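Long-range contacts in 5-carboxymethyl-2-hydroxymuconate semialdehyde dehydrogenase (Thermus thermophilus, PDB 2D4E), which probably catalyses the NAD-dependent oxidation of 5-carboxymethyl-2-hydroxymuconate semialdehyde to the corresponding acid: residues L290-V294 against K324-R328; V280-L286 against K316-F321; Y3-V7 against H336-P340; F300-R304 against E343-I348; H102-L106 against T204-L208. All blocks are in the same frame, centred on the assembly; numbering follows the deposited sequence.

Contacts 1 and 2 are two parts of one packing layer, with centres 12 Å apart and helix 315-331 in common; Phe321 of contact 2 also meets contact 1, where its CE1 lies 3.7 Å from Leu290 N. The second segments of contacts 3 and 4 lie in the connection after that helix, and the two contacts touch through Pro337 CG and Pro346 CD, 3.7 Å apart. Contact 4 lies near the bound coenzyme: the Ile348 side chain is about 7 Å from NAD and about 4 Å from a bound sodium ion. Contact 5 belongs to the coenzyme-binding part, the Thr204 side chain lying about 13 Å from NAD. A second subunit touches contacts 1 and 4.

Contact 1: residues L290-V294 against K324-R328; sequences LDAVV and KVVER
This is a helix-helix contact in the catalytic domain of the aldehyde dehydrogenase fold, joining helix 286-298 to helix 315-331. Both segments are regular alpha-helix. Their axes approach to 10.2 Å, with 58° between N-to-C directions (signed crossing -58°), and the nearest CA atoms are those of Val294 and Val325, 6.5 Å apart. Leu290 (t, p) wedges between Val325, with CD1 3.8 Å from its CG2, and Arg328, with CD2 3.5 Å from its NH1. Val294 (t) lays CG2 3.9 Å from Arg328 CB. Arg328, m at chi1 to chi3, curls back so that NH1 and NH2 each hydrogen-bond Asp291 OD2 at 3.0 Å, a buried salt bridge. The C-terminal tail of the second subunit completes this charge cluster: its Lys512 and Lys515 pair with Asp291, and its Phe513 O accepts from Arg328. On the sheet side of the crossing, Val293 and Val325 both rest on Leu311 of strand 310-314; Val293 also reaches Phe442 of strand 438-442 and Phe321 of helix 315-331.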
# COMPACT_ATOMS: atom_id res chain seq x y z
N LEU C 290 -25.64 -25.47 -11.65
CA LEU C 290 -26.69 -26.18 -10.93
C LEU C 290 -26.19 -26.59 -9.54
O LEU C 290 -26.86 -26.35 -8.54
CB LEU C 290 -27.12 -27.43 -11.72
CG LEU C 290 -28.18 -28.32 -11.05
CD1 LEU C 290 -29.45 -27.52 -10.81
CD2 LEU C 290 -28.48 -29.53 -11.94
N ASP C 291 -25.02 -27.21 -9.49
CA ASP C 291 -24.47 -27.63 -8.20
C ASP C 291 -24.33 -26.43 -7.28
O ASP C 291 -24.72 -26.49 -6.12
CB ASP C 291 -23.09 -28.26 -8.39
CG ASP C 291 -23.16 -29.68 -8.90
OD1 ASP C 291 -22.10 -30.21 -9.29
OD2 ASP C 291 -24.26 -30.27 -8.91
N ALA C 292 -23.79 -25.34 -7.81
CA ALA C 292 -23.57 -24.13 -7.03
C ALA C 292 -24.82 -23.46 -6.47
O ALA C 292 -24.89 -23.19 -5.27
CB ALA C 292 -22.79 -23.12 -7.86
N VAL C 293 -25.81 -23.19 -7.32
CA VAL C 293 -27.03 -22.54 -6.83
C VAL C 293 -27.81 -23.42 -5.87
O VAL C 293 -28.40 -22.93 -4.91
CB VAL C 293 -27.95 -22.06 -7.99
CG1 VAL C 293 -27.15 -21.19 -8.97
CG2 VAL C 293 -28.56 -23.26 -8.72
N VAL C 294 -27.82 -24.73 -6.10
CA VAL C 294 -28.54 -25.60 -5.18
C VAL C 294 -27.87 -25.54 -3.81
O VAL C 294 -28.54 -25.40 -2.78
CB VAL C 294 -28.58 -27.06 -5.68
CG1 VAL C 294 -29.17 -27.96 -4.59
CG2 VAL C 294 -29.40 -27.15 -6.95
N LYS C 324 -34.44 -28.42 -13.25
CA LYS C 324 -33.38 -29.22 -12.64
C LYS C 324 -33.10 -28.81 -11.20
O LYS C 324 -32.71 -29.64 -10.38
CB LYS C 324 -32.11 -29.13 -13.49
CG LYS C 324 -32.19 -30.03 -14.72
CD LYS C 324 -31.10 -29.74 -15.73
CE LYS C 324 -31.33 -30.58 -16.97
NZ LYS C 324 -30.49 -30.11 -18.10
N VAL C 325 -33.31 -27.54 -10.89
CA VAL C 325 -33.10 -27.06 -9.53
C VAL C 325 -34.16 -27.71 -8.64
O VAL C 325 -33.86 -28.18 -7.53
CB VAL C 325 -33.23 -25.52 -9.43
CG1 VAL C 325 -33.26 -25.09 -7.97
CG2 VAL C 325 -32.05 -24.85 -10.15
N VAL C 326 -35.39 -27.75 -9.14
CA VAL C 326 -36.51 -28.33 -8.41
C VAL C 326 -36.29 -29.81 -8.06
O VAL C 326 -36.52 -30.22 -6.93
CB VAL C 326 -37.82 -28.20 -9.21
CG1 VAL C 326 -38.96 -28.92 -8.50
CG2 VAL C 326 -38.16 -26.72 -9.39
N GLU C 327 -35.84 -30.61 -9.03
CA GLU C 327 -35.61 -32.02 -8.77
C GLU C 327 -34.48 -32.23 -7.77
O GLU C 327 -34.53 -33.15 -6.95
CB GLU C 327 -35.31 -32.78 -10.07
CG GLU C 327 -36.52 -32.88 -11.00
CD GLU C 327 -37.79 -33.30 -10.26
OE1 GLU C 327 -37.78 -34.37 -9.60
OE2 GLU C 327 -38.81 -32.56 -10.33
N ARG C 328 -33.45 -31.39 -7.82
CA ARG C 328 -32.36 -31.51 -6.87
C ARG C 328 -32.87 -31.18 -5.46
O ARG C 328 -32.56 -31.87 -4.49
CB ARG C 328 -31.21 -30.58 -7.27
CG ARG C 328 -30.42 -31.07 -8.48
CD ARG C 328 -29.52 -32.24 -8.12
NE ARG C 328 -28.41 -31.80 -7.28
CZ ARG C 328 -27.29 -31.23 -7.74
NH1 ARG C 328 -27.12 -31.05 -9.05
NH2 ARG C 328 -26.36 -30.81 -6.90

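Contact 2: residues V280-L286 against K316-F321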
# COMPACT_ATOMS: atom_id res chain seq x y z
N VAL C 280 -27.74 -16.88 -13.75
CA VAL C 280 -27.26 -17.95 -14.60
C VAL C 280 -27.57 -17.66 -16.05
O VAL C 280 -28.74 -17.53 -16.43
CB VAL C 280 -27.90 -19.29 -14.21
CG1 VAL C 280 -27.34 -20.41 -15.09
CG2 VAL C 280 -27.63 -19.60 -12.74
N PHE C 281 -26.52 -17.54 -16.86
CA PHE C 281 -26.67 -17.26 -18.28
C PHE C 281 -26.62 -18.56 -19.08
O PHE C 281 -25.98 -19.54 -18.67
CB PHE C 281 -25.58 -16.31 -18.75
CG PHE C 281 -25.78 -14.90 -18.29
CD1 PHE C 281 -26.48 -13.99 -19.07
CD2 PHE C 281 -25.28 -14.48 -17.05
CE1 PHE C 281 -26.70 -12.68 -18.63
CE2 PHE C 281 -25.49 -13.18 -16.60
CZ PHE C 281 -26.20 -12.27 -17.39
N ALA C 282 -27.30 -18.56 -20.23
CA ALA C 282 -27.36 -19.73 -21.09
C ALA C 282 -26.01 -20.27 -21.54
O ALA C 282 -25.90 -21.44 -21.88
CB ALA C 282 -28.22 -19.41 -22.30
N ASP C 283 -24.97 -19.43 -21.52
CA ASP C 283 -23.65 -19.86 -21.98
C ASP C 283 -22.71 -20.39 -20.91
O ASP C 283 -21.56 -20.71 -21.19
CB ASP C 283 -22.95 -18.69 -22.68
CG ASP C 283 -22.34 -17.70 -21.70
OD1 ASP C 283 -22.85 -17.60 -20.56
OD2 ASP C 283 -21.34 -17.03 -22.06
N ALA C 284 -23.19 -20.49 -19.68
CA ALA C 284 -22.34 -20.96 -18.59
C ALA C 284 -22.28 -22.47 -18.48
O ALA C 284 -23.01 -23.18 -19.17
CB ALA C 284 -22.83 -20.37 -17.27
N ASP C 285 -21.38 -22.95 -17.63
CA ASP C 285 -21.27 -24.38 -17.38
C ASP C 285 -22.49 -24.63 -16.50
O ASP C 285 -22.46 -24.37 -15.29
CB ASP C 285 -19.99 -24.67 -16.60
CG ASP C 285 -19.80 -26.14 -16.33
OD1 ASP C 285 -20.81 -26.82 -16.07
OD2 ASP C 285 -18.65 -26.62 -16.36
N LEU C 286 -23.57 -25.12 -17.10
CA LEU C 286 -24.81 -25.35 -16.36
C LEU C 286 -24.76 -26.47 -15.33
O LEU C 286 -25.57 -26.50 -14.40
CB LEU C 286 -25.97 -25.57 -17.35
CG LEU C 286 -26.20 -24.37 -18.29
CD1 LEU C 286 -27.32 -24.68 -19.27
CD2 LEU C 286 -26.55 -23.14 -17.46
N LYS C 316 -34.35 -18.25 -22.12
CA LYS C 316 -34.19 -19.39 -23.02
C LYS C 316 -33.84 -20.71 -22.34
O LYS C 316 -33.93 -21.76 -22.97
CB LYS C 316 -33.16 -19.08 -24.11
CG LYS C 316 -31.72 -18.94 -23.61
CD LYS C 316 -30.73 -18.71 -24.75
CE LYS C 316 -30.91 -17.33 -25.38
NZ LYS C 316 -29.87 -17.05 -26.42
N ILE C 317 -33.42 -20.67 -21.08
CA ILE C 317 -33.08 -21.90 -20.37
C ILE C 317 -33.80 -22.00 -19.03
O ILE C 317 -33.57 -22.93 -18.26
CB ILE C 317 -31.58 -22.00 -20.07
CG1 ILE C 317 -31.13 -20.79 -19.25
CG2 ILE C 317 -30.80 -22.13 -21.37
CD1 ILE C 317 -29.82 -20.99 -18.51
N PHE C 318 -34.68 -21.04 -18.77
CA PHE C 318 -35.41 -21.01 -17.51
C PHE C 318 -36.14 -22.31 -17.17
O PHE C 318 -35.92 -22.90 -16.11
CB PHE C 318 -36.40 -19.84 -17.52
CG PHE C 318 -37.00 -19.54 -16.17
CD1 PHE C 318 -38.10 -20.25 -15.72
CD2 PHE C 318 -36.42 -18.58 -15.35
CE1 PHE C 318 -38.63 -20.00 -14.45
CE2 PHE C 318 -36.94 -18.31 -14.08
CZ PHE C 318 -38.05 -19.03 -13.63
N GLU C 319 -36.99 -22.77 -18.09
CA GLU C 319 -37.75 -24.00 -17.88
C GLU C 319 -36.89 -25.21 -17.54
O GLU C 319 -37.14 -25.91 -16.55
CB GLU C 319 -38.60 -24.30 -19.11
CG GLU C 319 -40.09 -24.33 -18.82
CD GLU C 319 -40.56 -23.06 -18.14
OE1 GLU C 319 -40.61 -22.00 -18.80
OE2 GLU C 319 -40.87 -23.11 -16.93
N ASP C 320 -35.87 -25.46 -18.35
CA ASP C 320 -35.01 -26.61 -18.13
C ASP C 320 -34.15 -26.50 -16.88
O ASP C 320 -34.11 -27.43 -16.07
CB ASP C 320 -34.10 -26.83 -19.34
CG ASP C 320 -33.32 -28.13 -19.23
OD1 ASP C 320 -33.89 -29.20 -19.52
OD2 ASP C 320 -32.13 -28.08 -18.84
N PHE C 321 -33.45 -25.38 -16.72
CA PHE C 321 -32.56 -25.20 -15.57
C PHE C 321 -33.32 -25.20 -14.25
O PHE C 321 -32.96 -25.91 -13.32
CB PHE C 321 -31.76 -23.90 -15.70
CG PHE C 321 -30.68 -23.76 -14.66
CD1 PHE C 321 -29.48 -24.46 -14.79
CD2 PHE C 321 -30.88 -22.95 -13.54
CE1 PHE C 321 -28.49 -24.36 -13.81
CE2 PHE C 321 -29.90 -22.85 -12.55
CZ PHE C 321 -28.70 -23.55 -12.68
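Parallel strands 277-280 and 310-314 with helix 286-298 between them make a beta-alpha-beta crossover of the catalytic domain, and here its first loop meets the start of the next helix, 315-331. Ile317, which loses the most surface, points into the loop: its CD1 lies 3.8 Å from Ala282 CA and 4.1 Å from Leu286 CD2, while its CG2 is 3.9 Å from Ala282 CB. Ala282 is brought there by a type I turn, Phe281 to Ala284, closed by Ala284 N to Phe281 O at 3.1 Å, and its CB also meets Lys316 CD at 3.6 Å. One helical turn beyond Ile317, Phe321 projects (chi1 t) between the end of strand 277-280 and helix 286-298, which starts after the N-cap Asp285, whose OD1 accepts from Arg288 N. No hydrogen bond crosses between the two segments. The Phe321 ring presents its edge to Leu286 O, 3.7 Å from CE1, and one face to Val280, whose CG1 makes a CH-pi contact 4.2 Å from the ring centroid.

Contact 3: residues Y3-V7 against H336-P340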
# COMPACT_ATOMS: atom_id res chain seq x y z
N TYR C 3 -27.12 -43.06 15.24
CA TYR C 3 -27.00 -43.35 13.81
C TYR C 3 -25.70 -44.07 13.46
O TYR C 3 -25.68 -44.86 12.51
CB TYR C 3 -27.12 -42.06 12.99
CG TYR C 3 -28.45 -41.36 13.18
CD1 TYR C 3 -28.56 -40.28 14.06
CD2 TYR C 3 -29.60 -41.82 12.55
CE1 TYR C 3 -29.79 -39.67 14.32
CE2 TYR C 3 -30.84 -41.23 12.80
CZ TYR C 3 -30.93 -40.16 13.68
OH TYR C 3 -32.15 -39.56 13.94
N ALA C 4 -24.64 -43.83 14.22
CA ALA C 4 -23.36 -44.48 13.96
C ALA C 4 -22.41 -44.34 15.15
O ALA C 4 -22.65 -43.51 16.03
CB ALA C 4 -22.72 -43.87 12.70
N ASP C 5 -21.35 -45.14 15.18
CA ASP C 5 -20.39 -45.07 16.28
C ASP C 5 -19.70 -43.71 16.33
O ASP C 5 -19.41 -43.19 17.40
CB ASP C 5 -19.34 -46.17 16.15
CG ASP C 5 -19.92 -47.55 16.34
OD1 ASP C 5 -20.67 -47.74 17.32
OD2 ASP C 5 -19.64 -48.44 15.51
N ARG C 6 -19.44 -43.16 15.15
CA ARG C 6 -18.78 -41.86 15.05
C ARG C 6 -19.45 -41.04 13.95
O ARG C 6 -19.86 -41.58 12.92
CB ARG C 6 -17.30 -42.04 14.71
CG ARG C 6 -16.57 -43.07 15.56
CD ARG C 6 -15.07 -43.06 15.28
NE ARG C 6 -14.43 -41.87 15.83
CZ ARG C 6 -14.17 -41.68 17.12
NH1 ARG C 6 -14.49 -42.62 18.01
NH2 ARG C 6 -13.59 -40.56 17.53
N VAL C 7 -19.58 -39.74 14.19
CA VAL C 7 -20.18 -38.84 13.21
C VAL C 7 -19.25 -37.64 13.14
O VAL C 7 -18.95 -37.02 14.16
CB VAL C 7 -21.59 -38.39 13.65
CG1 VAL C 7 -22.19 -37.44 12.61
CG2 VAL C 7 -22.49 -39.60 13.84
N HIS C 336 -32.23 -35.52 11.05
CA HIS C 336 -31.57 -35.10 12.27
C HIS C 336 -30.14 -34.61 12.06
O HIS C 336 -29.39 -35.17 11.26
CB HIS C 336 -31.60 -36.25 13.29
CG HIS C 336 -31.26 -35.83 14.68
ND1 HIS C 336 -29.99 -35.45 15.06
CD2 HIS C 336 -32.03 -35.70 15.79
CE1 HIS C 336 -29.99 -35.10 16.33
NE2 HIS C 336 -31.22 -35.24 16.80
N PRO C 337 -29.74 -33.55 12.78
CA PRO C 337 -28.39 -32.98 12.67
C PRO C 337 -27.27 -33.98 12.94
O PRO C 337 -26.20 -33.88 12.36
CB PRO C 337 -28.41 -31.85 13.70
CG PRO C 337 -29.84 -31.42 13.72
CD PRO C 337 -30.57 -32.76 13.70
N LEU C 338 -27.53 -34.94 13.82
CA LEU C 338 -26.53 -35.95 14.18
C LEU C 338 -26.50 -37.16 13.25
O LEU C 338 -25.70 -38.08 13.45
CB LEU C 338 -26.76 -36.41 15.62
CG LEU C 338 -26.61 -35.30 16.67
CD1 LEU C 338 -27.00 -35.82 18.06
CD2 LEU C 338 -25.17 -34.80 16.68
N ASP C 339 -27.36 -37.16 12.23
CA ASP C 339 -27.41 -38.25 11.26
C ASP C 339 -26.50 -37.91 10.07
O ASP C 339 -26.75 -36.97 9.33
CB ASP C 339 -28.85 -38.45 10.78
CG ASP C 339 -28.99 -39.55 9.73
OD1 ASP C 339 -30.14 -39.86 9.35
OD2 ASP C 339 -27.96 -40.10 9.26
N PRO C 340 -25.41 -38.68 9.88
CA PRO C 340 -24.50 -38.41 8.76
C PRO C 340 -25.14 -38.35 7.37
O PRO C 340 -24.54 -37.82 6.43
CB PRO C 340 -23.44 -39.51 8.88
CG PRO C 340 -24.13 -40.59 9.67
CD PRO C 340 -24.93 -39.82 10.68
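Segment 3-7 runs as an irregular coil, extended at Ala4, and becomes a strand at Arg6 and Val7; segment 336-340 is a type I beta turn from His336 to Asp339 followed by Pro340. The turn is closed by Asp339 N to His336 O at 3.0 Å, and the His336 side chain reinforces it by taking a hydrogen bond from Leu338 N to ND1 at 2.8 Å. Across the gap the CA atoms come nearest at Tyr3 and Asp339, 5.7 Å, and at Val7 and Pro340, 6.2 Å, with no hydrogen bond between the segments. The contact ties the N-terminal end of the chain, where strand 6-7 pairs antiparallel with strand 10-11 ahead of helix 12-24, to the loop that joins helices 315-331 and 350-365 of the aldehyde dehydrogenase fold. Tyr3 covers the turn. Asp339 CB sits over one ring face in a CH-pi contact, 3.6 Å from the centroid and 5° off the normal; the phenol OH passes 3.4 Å from His336 CB on its way to a hydrogen bond with Glu384. The Asp339 carboxylate pairs with Arg382, and its OD2 also accepts from Glu341 N. Pro340 CD fits between Tyr3 CB at 3.9 Å and Val7 CG2 at 4.0 Å, and that same Val7 CG2 lies 3.6 Å from Leu338 O.

Contact 4: residues F300-R304 against E343-I348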
# COMPACT_ATOMS: atom_id res chain seq x y z
N PHE C 300 -26.51 -25.22 4.93
CA PHE C 300 -26.66 -24.52 6.21
C PHE C 300 -28.14 -24.27 6.54
O PHE C 300 -28.50 -23.24 7.13
CB PHE C 300 -25.87 -23.20 6.18
CG PHE C 300 -25.19 -22.86 7.49
CD1 PHE C 300 -25.78 -21.98 8.39
CD2 PHE C 300 -23.98 -23.46 7.83
CE1 PHE C 300 -25.17 -21.70 9.62
CE2 PHE C 300 -23.35 -23.18 9.05
CZ PHE C 300 -23.96 -22.30 9.95
N ASN C 301 -28.98 -25.23 6.15
CA ASN C 301 -30.43 -25.17 6.37
C ASN C 301 -31.04 -23.87 5.88
O ASN C 301 -32.05 -23.43 6.41
CB ASN C 301 -30.78 -25.34 7.86
CG ASN C 301 -30.20 -26.61 8.46
OD1 ASN C 301 -29.82 -27.54 7.74
ND2 ASN C 301 -30.15 -26.67 9.79
N GLY C 302 -30.43 -23.26 4.86
CA GLY C 302 -30.96 -22.01 4.34
C GLY C 302 -30.77 -20.81 5.26
O GLY C 302 -31.19 -19.70 4.94
N GLU C 303 -30.13 -21.03 6.40
CA GLU C 303 -29.91 -19.96 7.37
C GLU C 303 -28.50 -19.36 7.24
O GLU C 303 -27.75 -19.26 8.21
CB GLU C 303 -30.16 -20.49 8.78
CG GLU C 303 -31.55 -21.12 8.91
CD GLU C 303 -31.74 -21.90 10.19
OE1 GLU C 303 -30.89 -22.76 10.52
OE2 GLU C 303 -32.76 -21.67 10.87
N ARG C 304 -28.17 -18.96 6.02
CA ARG C 304 -26.88 -18.36 5.70
C ARG C 304 -27.12 -16.96 5.14
O ARG C 304 -27.94 -16.78 4.24
CB ARG C 304 -26.15 -19.24 4.68
CG ARG C 304 -24.77 -18.74 4.30
CD ARG C 304 -23.69 -19.73 4.71
NE ARG C 304 -23.69 -20.94 3.90
CZ ARG C 304 -22.92 -22.00 4.16
NH1 ARG C 304 -22.11 -21.98 5.21
NH2 ARG C 304 -22.97 -23.07 3.38
N GLU C 343 -28.86 -33.73 5.04
CA GLU C 343 -28.30 -32.63 4.26
C GLU C 343 -28.93 -31.34 4.76
O GLU C 343 -28.27 -30.30 4.83
CB GLU C 343 -28.59 -32.82 2.77
CG GLU C 343 -27.88 -34.02 2.15
CD GLU C 343 -28.17 -34.18 0.68
OE1 GLU C 343 -27.26 -33.97 -0.14
OE2 GLU C 343 -29.33 -34.52 0.34
N VAL C 344 -30.21 -31.41 5.11
CA VAL C 344 -30.93 -30.26 5.64
C VAL C 344 -31.55 -30.62 6.98
O VAL C 344 -32.32 -31.58 7.09
CB VAL C 344 -32.04 -29.77 4.66
CG1 VAL C 344 -33.01 -28.85 5.39
CG2 VAL C 344 -31.41 -29.03 3.50
N GLY C 345 -31.20 -29.85 8.00
CA GLY C 345 -31.72 -30.08 9.33
C GLY C 345 -32.87 -29.14 9.66
O GLY C 345 -33.44 -28.54 8.76
N PRO C 346 -33.22 -29.00 10.94
CA PRO C 346 -34.31 -28.14 11.39
C PRO C 346 -33.89 -26.69 11.58
O PRO C 346 -32.71 -26.39 11.77
CB PRO C 346 -34.72 -28.77 12.70
CG PRO C 346 -33.39 -29.16 13.27
CD PRO C 346 -32.64 -29.75 12.08
N LEU C 347 -34.87 -25.79 11.52
CA LEU C 347 -34.62 -24.38 11.72
C LEU C 347 -34.40 -24.15 13.21
O LEU C 347 -34.80 -24.97 14.04
CB LEU C 347 -35.78 -23.54 11.19
CG LEU C 347 -36.05 -23.78 9.70
CD1 LEU C 347 -37.10 -22.80 9.20
CD2 LEU C 347 -34.75 -23.60 8.91
N ILE C 348 -33.78 -23.02 13.52
CA ILE C 348 -33.42 -22.66 14.89
C ILE C 348 -34.47 -22.68 15.99
O ILE C 348 -34.21 -23.16 17.10
CB ILE C 348 -32.75 -21.26 14.90
CG1 ILE C 348 -32.17 -20.97 16.28
CG2 ILE C 348 -33.75 -20.20 14.49
CD1 ILE C 348 -31.05 -21.93 16.69
O HOH W 1 -28.28 -27.54 4.99
O HOH W 2 -31.24 -24.31 12.59
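Two side chains of segment 300-304 bind the backbone of segment 343-348. Asn301 OD1 accepts from Gly345 N at 2.7 Å, and Glu303 OE2 accepts from Ile348 N at 3.1 Å. Two waters fill the gaps: water 1 bridges Asn301 N (2.7 Å) and Glu343 O (2.8 Å), and water 2 lies between Glu303 OE1 (2.6 Å) and Pro346 O (2.7 Å). Asn301 ND2 donates to Gly115 O. The presentation of these groups depends on a tight turn, with positive phi at Phe300, Asn301 and Gly302, closed by Glu303 N to Phe300 O at 2.8 Å. Gly345 suits the opposite wall, since a CB there would clash with Pro346 CD and crowd Asn301 ND2. Packing is light: Leu347 CD2 rests 3.7 Å from Asn301 O and 3.4 Å from Glu303 OE2, and its side chain continues onto helix 350-365. At the side facing the second subunit, Glu343 hydrogen-bonds Arg333 N, and Phe513 of that subunit packs on Glu343 and Val344. The Ile348 side chain is about 7 Å from the bound NAD; as in other aldehyde dehydrogenases, where this loop leads into the nucleophilic cysteine, the bonds probably fix the loop's position.

Contact 5: residues H102-L106 against T204-L208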
# COMPACT_ATOMS: atom_id res chain seq x y z
N HIS C 102 -10.51 -28.78 21.81
CA HIS C 102 -11.89 -28.96 22.26
C HIS C 102 -12.85 -28.98 21.07
O HIS C 102 -14.05 -28.82 21.25
CB HIS C 102 -12.28 -27.83 23.21
CG HIS C 102 -11.46 -27.78 24.46
ND1 HIS C 102 -11.69 -28.60 25.54
CD2 HIS C 102 -10.39 -27.01 24.80
CE1 HIS C 102 -10.81 -28.34 26.49
NE2 HIS C 102 -10.01 -27.38 26.07
N ALA C 103 -12.31 -29.18 19.87
CA ALA C 103 -13.11 -29.18 18.64
C ALA C 103 -14.37 -30.04 18.68
O ALA C 103 -15.45 -29.58 18.31
CB ALA C 103 -12.25 -29.57 17.45
N ASP C 104 -14.23 -31.29 19.11
CA ASP C 104 -15.38 -32.20 19.17
C ASP C 104 -16.50 -31.66 20.05
O ASP C 104 -17.67 -31.67 19.66
CB ASP C 104 -14.94 -33.59 19.67
CG ASP C 104 -13.99 -34.30 18.71
OD1 ASP C 104 -13.82 -33.83 17.56
OD2 ASP C 104 -13.43 -35.34 19.11
N GLU C 105 -16.14 -31.19 21.24
CA GLU C 105 -17.12 -30.64 22.18
C GLU C 105 -17.84 -29.43 21.57
O GLU C 105 -19.07 -29.34 21.64
CB GLU C 105 -16.43 -30.21 23.48
CG GLU C 105 -15.67 -31.30 24.21
CD GLU C 105 -14.55 -30.75 25.09
OE1 GLU C 105 -14.80 -29.79 25.85
OE2 GLU C 105 -13.42 -31.27 25.02
N LEU C 106 -17.06 -28.51 21.00
CA LEU C 106 -17.61 -27.30 20.38
C LEU C 106 -18.59 -27.63 19.24
O LEU C 106 -19.67 -27.05 19.13
CB LEU C 106 -16.47 -26.40 19.86
CG LEU C 106 -15.66 -25.65 20.93
CD1 LEU C 106 -14.35 -25.13 20.35
CD2 LEU C 106 -16.50 -24.50 21.48
N THR C 204 -22.38 -22.33 23.13
CA THR C 204 -21.04 -22.27 22.55
C THR C 204 -20.20 -21.08 23.06
O THR C 204 -18.99 -21.21 23.21
CB THR C 204 -21.13 -22.21 21.02
OG1 THR C 204 -21.84 -23.36 20.54
CG2 THR C 204 -19.74 -22.17 20.40
N ALA C 205 -20.84 -19.95 23.32
CA ALA C 205 -20.12 -18.77 23.79
C ALA C 205 -19.55 -18.98 25.19
O ALA C 205 -18.41 -18.61 25.47
CB ALA C 205 -21.05 -17.55 23.78
N THR C 206 -20.33 -19.58 26.08
CA THR C 206 -19.84 -19.85 27.43
C THR C 206 -18.66 -20.82 27.34
O THR C 206 -17.69 -20.71 28.10
CB THR C 206 -20.95 -20.44 28.33
OG1 THR C 206 -21.79 -19.38 28.80
CG2 THR C 206 -20.35 -21.19 29.51
N LYS C 207 -18.75 -21.76 26.41
CA LYS C 207 -17.68 -22.73 26.20
C LYS C 207 -16.42 -22.02 25.71
O LYS C 207 -15.30 -22.31 26.15
CB LYS C 207 -18.12 -23.79 25.18
CG LYS C 207 -17.08 -24.87 24.92
CD LYS C 207 -16.76 -25.68 26.18
CE LYS C 207 -15.77 -26.79 25.87
NZ LYS C 207 -15.55 -27.69 27.03
N LEU C 208 -16.61 -21.07 24.79
CA LEU C 208 -15.51 -20.30 24.24
C LEU C 208 -14.82 -19.54 25.37
O LEU C 208 -13.59 -19.47 25.41
CB LEU C 208 -16.03 -19.32 23.18
CG LEU C 208 -15.01 -18.36 22.57
CD1 LEU C 208 -13.88 -19.16 21.91
CD2 LEU C 208 -15.70 -17.45 21.54
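Helix 203-214 spans parallel strands 193-196 and 222-224 in a beta-alpha-beta crossover of the Rossmann-type coenzyme-binding domain, and here its first turns meet the start of helix 103-114. The contact combines a partly exposed charged group with a buried apolar one, Leu106 and Thr204. His102, which leaves the preceding helix and stands at the N-cap position of helix 103-114, turns its ring to Glu105: His102 ND1 donates to Glu105 OE2 at 3.2 Å, with a weak second bond from His102 ND1 to Glu105 OE1 at 3.3 Å. This His-carboxylate hydrogen bond is consistent with a fixed orientation of Glu105, and on the far side of the ring NE2 is hydrogen-bonded to Glu214 at the end of helix 203-214. Lys207 starts with chi1 t and chi2 p and then extends across the gap to the carboxylate; Glu210 is only a long, weak second ion partner. The backbones come nearest at Leu106 and Thr204, whose CA atoms are 6.5 Å apart. There Leu106 inserts CD2 between the helices, 4.1 Å from Thr204 CG2 and 3.5 Å from Lys207 CG, so that the lysine's aliphatic part packs while its tip is charged. That tip, NZ, lies just 2.5 Å from Glu105 OE1 in a very short salt bridge.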